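Local coordinates for protein ornithine aminotransferase (Plasmodium falciparum, PDB 3LG0) that probably transfers the delta-amino group of ornithine to 2-oxoglutarate, using pyridoxal 5'-phosphate as cofactor, to give glutamate semialdehyde and glutamate, at residues I28-K33 with K367-G372; K139-N144 with E183-E188; G127-K132 with V283-E288; T237-T242 with K262-G267. All coordinates share one frame; numbering follows the deposited sequence.

Interaction 1: residues I28-K33 with K367-G372; sequences IPVVLK and KFKENG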
# COMPACT_ATOMS: atom_id res chain seq x y z
N ILE A 28 -20.81 -4.65 -7.53
CA ILE A 28 -22.13 -4.29 -8.00
C ILE A 28 -21.99 -3.66 -9.39
O ILE A 28 -21.06 -2.87 -9.64
CB ILE A 28 -22.79 -3.29 -7.01
CG1 ILE A 28 -23.26 -4.01 -5.74
CG2 ILE A 28 -23.95 -2.56 -7.64
CD1 ILE A 28 -24.24 -5.11 -6.02
N PRO A 29 -22.90 -4.00 -10.32
CA PRO A 29 -22.83 -3.49 -11.69
C PRO A 29 -23.21 -2.01 -11.82
O PRO A 29 -24.23 -1.68 -12.40
CB PRO A 29 -23.85 -4.34 -12.45
CG PRO A 29 -24.34 -5.36 -11.50
CD PRO A 29 -24.08 -4.85 -10.12
N VAL A 30 -22.38 -1.12 -11.27
CA VAL A 30 -22.54 0.31 -11.49
C VAL A 30 -21.16 0.88 -11.81
O VAL A 30 -20.18 0.50 -11.19
CB VAL A 30 -23.20 1.04 -10.27
CG1 VAL A 30 -22.29 1.01 -9.03
CG2 VAL A 30 -23.58 2.48 -10.64
N VAL A 31 -21.09 1.75 -12.81
CA VAL A 31 -19.81 2.31 -13.25
C VAL A 31 -19.72 3.81 -12.95
O VAL A 31 -20.35 4.62 -13.63
CB VAL A 31 -19.59 2.09 -14.77
CG1 VAL A 31 -18.24 2.60 -15.19
CG2 VAL A 31 -19.72 0.62 -15.10
N LEU A 32 -18.94 4.17 -11.94
CA LEU A 32 -18.84 5.56 -11.51
C LEU A 32 -17.75 6.32 -12.26
O LEU A 32 -16.73 5.76 -12.65
CB LEU A 32 -18.57 5.62 -10.00
CG LEU A 32 -19.51 4.74 -9.18
CD1 LEU A 32 -19.19 4.85 -7.69
CD2 LEU A 32 -21.02 5.05 -9.49
N LYS A 33 -17.99 7.61 -12.47
CA LYS A 33 -17.04 8.44 -13.18
C LYS A 33 -16.85 9.72 -12.41
O LYS A 33 -15.89 10.45 -12.65
CB LYS A 33 -17.52 8.77 -14.59
CG LYS A 33 -18.74 9.70 -14.64
CD LYS A 33 -19.19 9.90 -16.09
CE LYS A 33 -20.28 10.96 -16.21
NZ LYS A 33 -20.77 11.08 -17.62
N LYS A 367 -31.21 -3.76 -5.75
CA LYS A 367 -32.43 -2.96 -5.65
C LYS A 367 -32.17 -1.57 -5.06
O LYS A 367 -32.76 -0.58 -5.50
CB LYS A 367 -33.50 -3.69 -4.82
CG LYS A 367 -34.93 -3.21 -5.06
CD LYS A 367 -35.37 -3.53 -6.50
CE LYS A 367 -36.79 -3.07 -6.77
NZ LYS A 367 -37.22 -3.38 -8.16
N PHE A 368 -31.28 -1.50 -4.07
CA PHE A 368 -30.88 -0.20 -3.53
C PHE A 368 -30.35 0.65 -4.67
O PHE A 368 -30.71 1.83 -4.81
CB PHE A 368 -29.75 -0.34 -2.48
CG PHE A 368 -30.23 -0.69 -1.12
CD1 PHE A 368 -31.33 -0.06 -0.57
CD2 PHE A 368 -29.58 -1.66 -0.37
CE1 PHE A 368 -31.77 -0.38 0.71
CE2 PHE A 368 -30.02 -1.99 0.89
CZ PHE A 368 -31.12 -1.35 1.43
N LYS A 369 -29.47 0.05 -5.47
CA LYS A 369 -28.83 0.74 -6.56
C LYS A 369 -29.90 1.30 -7.50
O LYS A 369 -29.89 2.49 -7.82
CB LYS A 369 -27.87 -0.20 -7.29
CG LYS A 369 -27.10 0.44 -8.44
CD LYS A 369 -27.71 0.09 -9.77
CE LYS A 369 -26.95 0.73 -10.91
NZ LYS A 369 -27.57 0.41 -12.22
N GLU A 370 -30.82 0.43 -7.90
CA GLU A 370 -31.93 0.81 -8.77
C GLU A 370 -32.69 1.99 -8.15
O GLU A 370 -33.17 2.87 -8.87
CB GLU A 370 -32.86 -0.38 -8.95
CG GLU A 370 -33.81 -0.32 -10.13
CD GLU A 370 -34.74 -1.54 -10.20
OE1 GLU A 370 -34.26 -2.69 -10.06
OE2 GLU A 370 -35.96 -1.33 -10.38
N ASN A 371 -32.75 2.01 -6.82
CA ASN A 371 -33.47 3.05 -6.09
C ASN A 371 -32.68 4.31 -5.75
O ASN A 371 -33.19 5.21 -5.10
CB ASN A 371 -34.12 2.45 -4.85
CG ASN A 371 -35.40 1.70 -5.18
OD1 ASN A 371 -35.83 0.80 -4.45
ND2 ASN A 371 -36.02 2.06 -6.30
N GLY A 372 -31.43 4.38 -6.20
CA GLY A 372 -30.63 5.58 -6.01
C GLY A 372 -29.65 5.57 -4.84
O GLY A 372 -29.16 6.62 -4.44
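Lys369, near the C-terminal end of helix 361-370, lays the aliphatic part of its side chain against Ile28, Pro29 and Val30 at the approach to strand 31-36. Its CB points toward this segment, and CG, anti to the backbone N (chi1 -178°), is the first atom to meet it, 4.4 Å from CG2 of Ile28. There the chain bends, with chi2 at -100°, so that the outer carbons run past Ile28 toward Val30. CD, with no close partner in 28-33, bridges to CE (chi3 180°), where the approach is closest: CE of Lys369 lies 3.8 Å from both CB and CG2 of Val30, the two side chains crossing obliquely. The same CE is 3.9 Å from the carbonyl O of Pro29. At the tip, NZ of Lys369 also stays 3.9 Å from Pro29 O, too far for a hydrogen bond.

Pro29 is the centre of an inverse gamma turn, closed by the 2.7 Å bond from Val30 N to Ile28 O, a tight bend that lies between the two residues whose side chains meet Lys369. The helix ends in a Schellman motif at Gly372. Strand 31-36 is the outermost, within the chain, of a seven-stranded mixed sheet that also holds 373-378, the strand following the helix, where Lys369 touches Ile374; Val31 and Leu32 extend this sheet through a parallel ladder with the second subunit. The lysine thus serves here as a hydrocarbon arm. Packing of methylenes on aliphatic carbons makes most of the contact, and the ammonium group would probably add a weak attraction to the carbonyl.

Interaction 2: residues K139-N144 with E183-E188; sequences KIIVCN and EALEKE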
# COMPACT_ATOMS: atom_id res chain seq x y z
N LYS A 139 2.34 -14.24 22.14
CA LYS A 139 1.01 -14.52 21.62
C LYS A 139 0.16 -13.26 21.58
O LYS A 139 0.23 -12.43 22.48
CB LYS A 139 0.32 -15.58 22.49
CG LYS A 139 0.86 -16.97 22.28
CD LYS A 139 0.24 -17.95 23.27
CE LYS A 139 0.80 -19.36 23.06
NZ LYS A 139 2.29 -19.41 23.14
N ILE A 140 -0.62 -13.11 20.51
CA ILE A 140 -1.56 -12.00 20.39
C ILE A 140 -2.99 -12.53 20.42
O ILE A 140 -3.33 -13.50 19.73
CB ILE A 140 -1.35 -11.20 19.08
CG1 ILE A 140 0.05 -10.60 19.01
CG2 ILE A 140 -2.43 -10.11 18.95
CD1 ILE A 140 0.42 -10.10 17.61
N ILE A 141 -3.83 -11.89 21.20
CA ILE A 141 -5.22 -12.26 21.25
C ILE A 141 -6.02 -11.40 20.26
O ILE A 141 -5.87 -10.19 20.24
CB ILE A 141 -5.78 -12.05 22.67
CG1 ILE A 141 -5.03 -12.96 23.66
CG2 ILE A 141 -7.28 -12.29 22.71
CD1 ILE A 141 -5.26 -12.60 25.11
N VAL A 142 -6.86 -12.04 19.45
CA VAL A 142 -7.78 -11.31 18.59
C VAL A 142 -9.18 -11.85 18.75
O VAL A 142 -9.39 -12.91 19.33
CB VAL A 142 -7.38 -11.43 17.13
CG1 VAL A 142 -6.13 -10.61 16.87
CG2 VAL A 142 -7.15 -12.90 16.77
N CYS A 143 -10.16 -11.12 18.22
CA CYS A 143 -11.53 -11.60 18.30
C CYS A 143 -11.90 -12.50 17.15
O CYS A 143 -11.29 -12.46 16.08
CB CYS A 143 -12.50 -10.46 18.43
SG CYS A 143 -12.35 -9.73 20.03
N ASN A 144 -12.94 -13.29 17.38
CA ASN A 144 -13.22 -14.49 16.60
C ASN A 144 -13.67 -14.29 15.16
O ASN A 144 -13.05 -14.81 14.22
CB ASN A 144 -14.23 -15.37 17.34
CG ASN A 144 -13.77 -16.81 17.43
OD1 ASN A 144 -13.20 -17.35 16.49
ND2 ASN A 144 -14.02 -17.44 18.58
N GLU A 183 -15.19 -12.59 30.04
CA GLU A 183 -14.79 -13.83 30.70
C GLU A 183 -13.78 -14.57 29.86
O GLU A 183 -12.69 -14.88 30.32
CB GLU A 183 -16.00 -14.73 30.97
CG GLU A 183 -17.17 -14.04 31.65
CD GLU A 183 -18.33 -14.99 31.88
OE1 GLU A 183 -18.09 -16.12 32.34
OE2 GLU A 183 -19.49 -14.59 31.61
N ALA A 184 -14.16 -14.87 28.62
CA ALA A 184 -13.29 -15.63 27.73
C ALA A 184 -11.96 -14.91 27.53
O ALA A 184 -10.92 -15.54 27.29
CB ALA A 184 -13.97 -15.87 26.40
N LEU A 185 -12.00 -13.58 27.63
CA LEU A 185 -10.81 -12.76 27.43
C LEU A 185 -9.83 -12.97 28.58
O LEU A 185 -8.70 -13.42 28.37
CB LEU A 185 -11.18 -11.28 27.27
CG LEU A 185 -10.01 -10.29 27.12
CD1 LEU A 185 -9.12 -10.66 25.94
CD2 LEU A 185 -10.51 -8.87 26.98
N GLU A 186 -10.27 -12.66 29.80
CA GLU A 186 -9.41 -12.83 30.97
C GLU A 186 -8.85 -14.25 31.05
O GLU A 186 -7.71 -14.46 31.46
CB GLU A 186 -10.14 -12.47 32.26
CG GLU A 186 -9.26 -12.60 33.50
CD GLU A 186 -9.97 -12.22 34.78
OE1 GLU A 186 -11.15 -11.81 34.72
OE2 GLU A 186 -9.35 -12.34 35.86
N LYS A 187 -9.65 -15.22 30.65
CA LYS A 187 -9.21 -16.61 30.62
C LYS A 187 -7.95 -16.77 29.76
O LYS A 187 -7.07 -17.56 30.08
CB LYS A 187 -10.33 -17.50 30.07
CG LYS A 187 -10.22 -18.97 30.41
CD LYS A 187 -11.21 -19.77 29.58
CE LYS A 187 -11.64 -21.06 30.27
NZ LYS A 187 -12.57 -20.80 31.42
N GLU A 188 -7.88 -16.00 28.67
CA GLU A 188 -6.74 -16.08 27.75
C GLU A 188 -5.59 -15.18 28.18
O GLU A 188 -4.43 -15.50 27.93
CB GLU A 188 -7.18 -15.72 26.33
CG GLU A 188 -8.02 -16.79 25.66
CD GLU A 188 -7.18 -17.96 25.17
OE1 GLU A 188 -6.04 -18.12 25.65
OE2 GLU A 188 -7.66 -18.72 24.30
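Ile141 of strand 139-143 supplies about half of the buried surface of this contact, pushing its side chain into the face of helix 182-189 formed by Leu185 and Glu188. Each of its two branches has its own partner. The short branch, CG2, lies anti to the backbone N and reaches CD1 of Leu185 at 4.1 Å. The longer branch carries CD1 to the next helical turn, where this methyl sits 3.9 Å from CB of Glu188 and 4.0 Å from the backbone C of the same residue.

Leu185 and Glu188, three positions apart, come to the strand in different ways. The CB of Leu185 is not directed at the strand, but with CG anti to the backbone N (chi1 177°) and chi2 at 56° its CD1 methyl swings round to the isoleucine. Glu188 has its CB directed at the strand and offers that methylene; beyond CG its chain bends, and its carboxylate makes no contact with Ile141. An acidic residue thereby contributes carbon to an apolar interface at a partly exposed position.

The contact belongs to the open alpha/beta architecture of the large domain of class III aminotransferases, with a helix covering one face of the seven-stranded sheet. Strand 139-143 runs between 194-199 and the edge strand 174-177; Ile141 also touches Val194, Phe197 and Val177, Glu188 rests on Leu175 and Val177, and Ile140 turns to helix 112-129.

Interaction 3: residues G127-K132 with V283-E288; sequences GYEVKK and VLKPGE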
# COMPACT_ATOMS: atom_id res chain seq x y z
N GLY A 127 6.67 -7.38 23.59
CA GLY A 127 6.53 -8.57 24.41
C GLY A 127 7.87 -9.10 24.86
O GLY A 127 8.07 -9.39 26.05
N TYR A 128 8.81 -9.21 23.93
CA TYR A 128 10.12 -9.77 24.21
C TYR A 128 11.01 -8.80 24.97
O TYR A 128 11.67 -9.19 25.94
CB TYR A 128 10.82 -10.21 22.93
CG TYR A 128 10.05 -11.23 22.13
CD1 TYR A 128 9.59 -12.40 22.73
CD2 TYR A 128 9.80 -11.04 20.78
CE1 TYR A 128 8.88 -13.35 22.00
CE2 TYR A 128 9.10 -11.98 20.04
CZ TYR A 128 8.64 -13.13 20.66
OH TYR A 128 7.94 -14.05 19.91
N GLU A 129 11.04 -7.55 24.53
CA GLU A 129 11.94 -6.55 25.11
C GLU A 129 11.50 -6.07 26.48
O GLU A 129 12.32 -5.94 27.39
CB GLU A 129 12.07 -5.34 24.18
CG GLU A 129 13.06 -5.51 23.04
CD GLU A 129 13.48 -4.17 22.47
OE1 GLU A 129 13.52 -3.18 23.24
OE2 GLU A 129 13.77 -4.10 21.24
N VAL A 130 10.21 -5.78 26.64
CA VAL A 130 9.74 -5.17 27.87
C VAL A 130 9.15 -6.18 28.83
O VAL A 130 9.54 -6.23 29.99
CB VAL A 130 8.71 -4.06 27.58
CG1 VAL A 130 8.01 -3.62 28.87
CG2 VAL A 130 9.40 -2.89 26.88
N LYS A 131 8.24 -7.01 28.33
CA LYS A 131 7.58 -8.01 29.17
C LYS A 131 8.42 -9.28 29.31
O LYS A 131 8.07 -10.20 30.05
CB LYS A 131 6.20 -8.33 28.59
CG LYS A 131 5.35 -9.21 29.48
CD LYS A 131 3.88 -8.99 29.22
CE LYS A 131 3.03 -9.83 30.17
NZ LYS A 131 1.59 -9.78 29.83
N LYS A 132 9.55 -9.32 28.61
CA LYS A 132 10.49 -10.43 28.70
C LYS A 132 9.90 -11.80 28.35
O LYS A 132 10.33 -12.82 28.88
CB LYS A 132 11.16 -10.46 30.08
CG LYS A 132 12.18 -9.35 30.29
CD LYS A 132 13.25 -9.38 29.20
CE LYS A 132 14.22 -8.21 29.32
NZ LYS A 132 13.49 -6.96 29.65
N VAL A 283 10.60 0.40 20.94
CA VAL A 283 10.95 -1.00 20.88
C VAL A 283 11.40 -1.35 19.46
O VAL A 283 12.16 -2.30 19.25
CB VAL A 283 9.73 -1.84 21.33
CG1 VAL A 283 9.36 -2.91 20.32
CG2 VAL A 283 9.94 -2.38 22.75
N LEU A 284 10.95 -0.56 18.48
CA LEU A 284 11.35 -0.72 17.08
C LEU A 284 12.67 -0.02 16.82
O LEU A 284 12.86 1.14 17.21
CB LEU A 284 10.28 -0.16 16.15
CG LEU A 284 8.91 -0.85 16.14
CD1 LEU A 284 7.88 0.06 15.50
CD2 LEU A 284 9.01 -2.14 15.38
N LYS A 285 13.60 -0.71 16.17
CA LYS A 285 14.93 -0.14 15.95
C LYS A 285 15.19 0.27 14.50
O LYS A 285 14.59 -0.28 13.57
CB LYS A 285 16.03 -1.10 16.44
CG LYS A 285 15.82 -1.62 17.85
CD LYS A 285 15.84 -0.51 18.88
CE LYS A 285 15.60 -1.06 20.29
NZ LYS A 285 15.75 -0.03 21.36
N PRO A 286 16.08 1.26 14.29
CA PRO A 286 16.40 1.63 12.91
C PRO A 286 16.96 0.41 12.20
O PRO A 286 18.01 -0.10 12.57
CB PRO A 286 17.46 2.72 13.08
CG PRO A 286 17.21 3.29 14.46
CD PRO A 286 16.77 2.12 15.28
N GLY A 287 16.25 -0.07 11.19
CA GLY A 287 16.63 -1.30 10.53
C GLY A 287 16.67 -1.07 9.05
O GLY A 287 16.41 0.04 8.58
N GLU A 288 17.01 -2.12 8.30
CA GLU A 288 16.96 -2.08 6.85
C GLU A 288 15.67 -2.75 6.37
O GLU A 288 15.53 -3.97 6.40
CB GLU A 288 18.19 -2.77 6.25
CG GLU A 288 18.65 -2.19 4.91
CD GLU A 288 19.40 -0.87 5.07
OE1 GLU A 288 19.00 -0.04 5.91
OE2 GLU A 288 20.40 -0.67 4.35
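Glu129 and Val283 form the close-packed part of this contact, the two side chains running alongside with opposite headings. CG2 of Val283 fits against the glutamate stem, 3.9 Å from Glu129 CB, and lies 3.7 Å from carboxylate oxygen OE1. The chain of Glu129 is extended beyond CG, which carries OE2 to 3.1 Å from the carbonyl O of Val283. Both atoms are acceptors, so this approach is no bond and is probably unfavourable unless nearby positive charge offsets it.

Glu129 belongs to the last part of helix 112-129, in the large domain of the fold-type I architecture shared by class III aminotransferases. Past it the chain leaves helical geometry at Lys132, with positive phi, and the lysine folds back to donate a 2.7 Å hydrogen bond from NZ to Glu129 O, tilted 31° from the carbonyl plane. The opposing segment is the loop that follows helix 278-281.

Toward solvent the contact thins out. Val130, exposed, adds a single apolar touch, CG2 to CG2 of Val283 at 4.2 Å. Lys285, bent at chi2 (-62°), folds back beside the carboxylate, close to its plane, with CE 3.7 Å from Glu129 OE2, but its NZ remains 4.3 Å from OE1, near enough for attraction and too far for a salt bridge; NZ also makes a weak hydrogen bond to Leu282 O. Farther along the same loop, Pro286 packs on Tyr25 of the second subunit.

Interaction 4: residues T237-T242 with K262-G267; sequences TGLGRT and KALSGG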
# COMPACT_ATOMS: atom_id res chain seq x y z
N THR A 237 -13.46 2.54 12.40
CA THR A 237 -14.35 3.15 13.38
C THR A 237 -13.97 4.58 13.75
O THR A 237 -14.80 5.32 14.29
CB THR A 237 -14.40 2.35 14.66
OG1 THR A 237 -13.10 2.37 15.27
CG2 THR A 237 -14.83 0.92 14.39
N GLY A 238 -12.73 4.96 13.48
CA GLY A 238 -12.23 6.25 13.93
C GLY A 238 -12.60 7.42 13.04
O GLY A 238 -13.41 7.28 12.11
N LEU A 239 -12.01 8.57 13.32
CA LEU A 239 -12.11 9.73 12.45
C LEU A 239 -13.55 10.17 12.12
O LEU A 239 -13.87 10.49 10.98
CB LEU A 239 -11.32 9.49 11.17
CG LEU A 239 -9.85 9.09 11.37
CD1 LEU A 239 -9.13 9.06 10.04
CD2 LEU A 239 -9.12 10.01 12.33
N GLY A 240 -14.41 10.19 13.14
CA GLY A 240 -15.76 10.69 12.97
C GLY A 240 -16.85 9.66 12.67
O GLY A 240 -18.01 9.90 12.95
N ARG A 241 -16.47 8.51 12.11
CA ARG A 241 -17.44 7.51 11.67
C ARG A 241 -18.53 7.23 12.72
O ARG A 241 -19.71 7.14 12.37
CB ARG A 241 -16.75 6.22 11.20
CG ARG A 241 -17.69 5.07 10.79
CD ARG A 241 -18.75 5.47 9.74
NE ARG A 241 -18.18 6.04 8.53
CZ ARG A 241 -18.89 6.60 7.55
NH1 ARG A 241 -20.21 6.66 7.63
NH2 ARG A 241 -18.27 7.11 6.50
N THR A 242 -18.15 7.11 13.99
CA THR A 242 -19.13 6.81 15.04
C THR A 242 -19.46 8.02 15.90
O THR A 242 -20.05 7.88 16.96
CB THR A 242 -18.64 5.69 15.97
OG1 THR A 242 -17.58 6.18 16.80
CG2 THR A 242 -18.13 4.50 15.16
N LYS A 262 -7.77 4.69 6.17
CA LYS A 262 -8.94 5.10 5.39
C LYS A 262 -9.16 6.61 5.31
O LYS A 262 -8.63 7.26 4.41
CB LYS A 262 -10.23 4.43 5.90
CG LYS A 262 -10.18 2.91 5.94
CD LYS A 262 -9.80 2.33 4.59
CE LYS A 262 -9.99 0.81 4.56
NZ LYS A 262 -9.54 0.21 3.24
N ALA A 263 -9.94 7.16 6.23
CA ALA A 263 -10.24 8.60 6.20
C ALA A 263 -9.02 9.51 6.45
O ALA A 263 -9.08 10.70 6.17
CB ALA A 263 -11.39 8.94 7.15
N LEU A 264 -7.91 8.94 6.91
CA LEU A 264 -6.66 9.71 7.07
C LEU A 264 -6.34 10.56 5.85
O LEU A 264 -5.62 11.54 5.96
CB LEU A 264 -5.47 8.81 7.34
CG LEU A 264 -5.11 8.43 8.77
CD1 LEU A 264 -3.88 7.55 8.76
CD2 LEU A 264 -4.88 9.67 9.63
N SER A 265 -6.86 10.16 4.69
CA SER A 265 -6.51 10.82 3.45
C SER A 265 -7.71 11.40 2.73
O SER A 265 -7.58 11.93 1.63
CB SER A 265 -5.84 9.81 2.51
OG SER A 265 -6.82 8.96 1.93
N GLY A 266 -8.89 11.28 3.32
CA GLY A 266 -10.09 11.61 2.59
C GLY A 266 -10.14 10.96 1.23
O GLY A 266 -10.66 11.54 0.27
N GLY A 267 -9.57 9.75 1.13
CA GLY A 267 -9.65 8.96 -0.09
C GLY A 267 -8.72 9.39 -1.20
O GLY A 267 -8.73 8.78 -2.26
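Leu239 reaches from the second position of a type I' beta turn, Gly238 to Arg241, onto the 3-10 segment 263-265 that directly follows Lys262. In this fold-type I enzyme Lys262 is, by similarity, the residue that carries pyridoxal phosphate; here the cofactor is not attached, and the lysine chain leads away from the turn.

Between side chains the contact is apolar. CD1 of Leu239 lies 3.7 Å from CB of Ala263 and 4.3 Å from CG of Leu264, resting above the peptide that joins them. CG anti to the carbonyl carbon (chi1 -54°) and CD1 extended beyond it (chi2 -173°) bring that methyl to the 3-10 backbone. Helix 297-312 adjoins the same region, with Leu307 and Leu310 on Leu239 and Cys303 on Leu264.

Hydrogen bonds run within each segment and outward from it. The turn is closed by Arg241 N to Gly238 O at 3.3 Å, and Gly266 N bonds to Ala263 O at 2.9 Å. Asn59 is shared: its ND2 binds Leu239 O and its OD1 binds Arg241 NH2, tying the turn at two points. Across the interface, Gly267 O bonds to Thr79 OG1 of the second subunit.

Methyl against peptide backbone is the remaining kind of contact: CD1 of Leu239 rests 3.6 Å from the carbonyl C of Ala263 and 3.4 Å from Leu264 N.

Interactions 2 and 4 are buried, whereas interactions 1 and 3 are partly buried. Interaction 4 is the most central, its centre about 7 Å from the centre of the chain, and is the one that includes the lysine that probably carries the cofactor. Interactions 2 and 3 concern successive elements, strand 139-143 and helix 112-129, with nearest atoms about 6 Å apart; interaction 1 lies on the opposite side of the chain's centre from both. Chemistry follows place: isoleucine meets leucine and a glutamate methylene in 2, a leucine methyl rests on alanine and backbone in 4, a lysine stem packs in 1, and a carboxylate lies near a lysine in 3. Interactions 1, 3 and 4 also touch the second subunit.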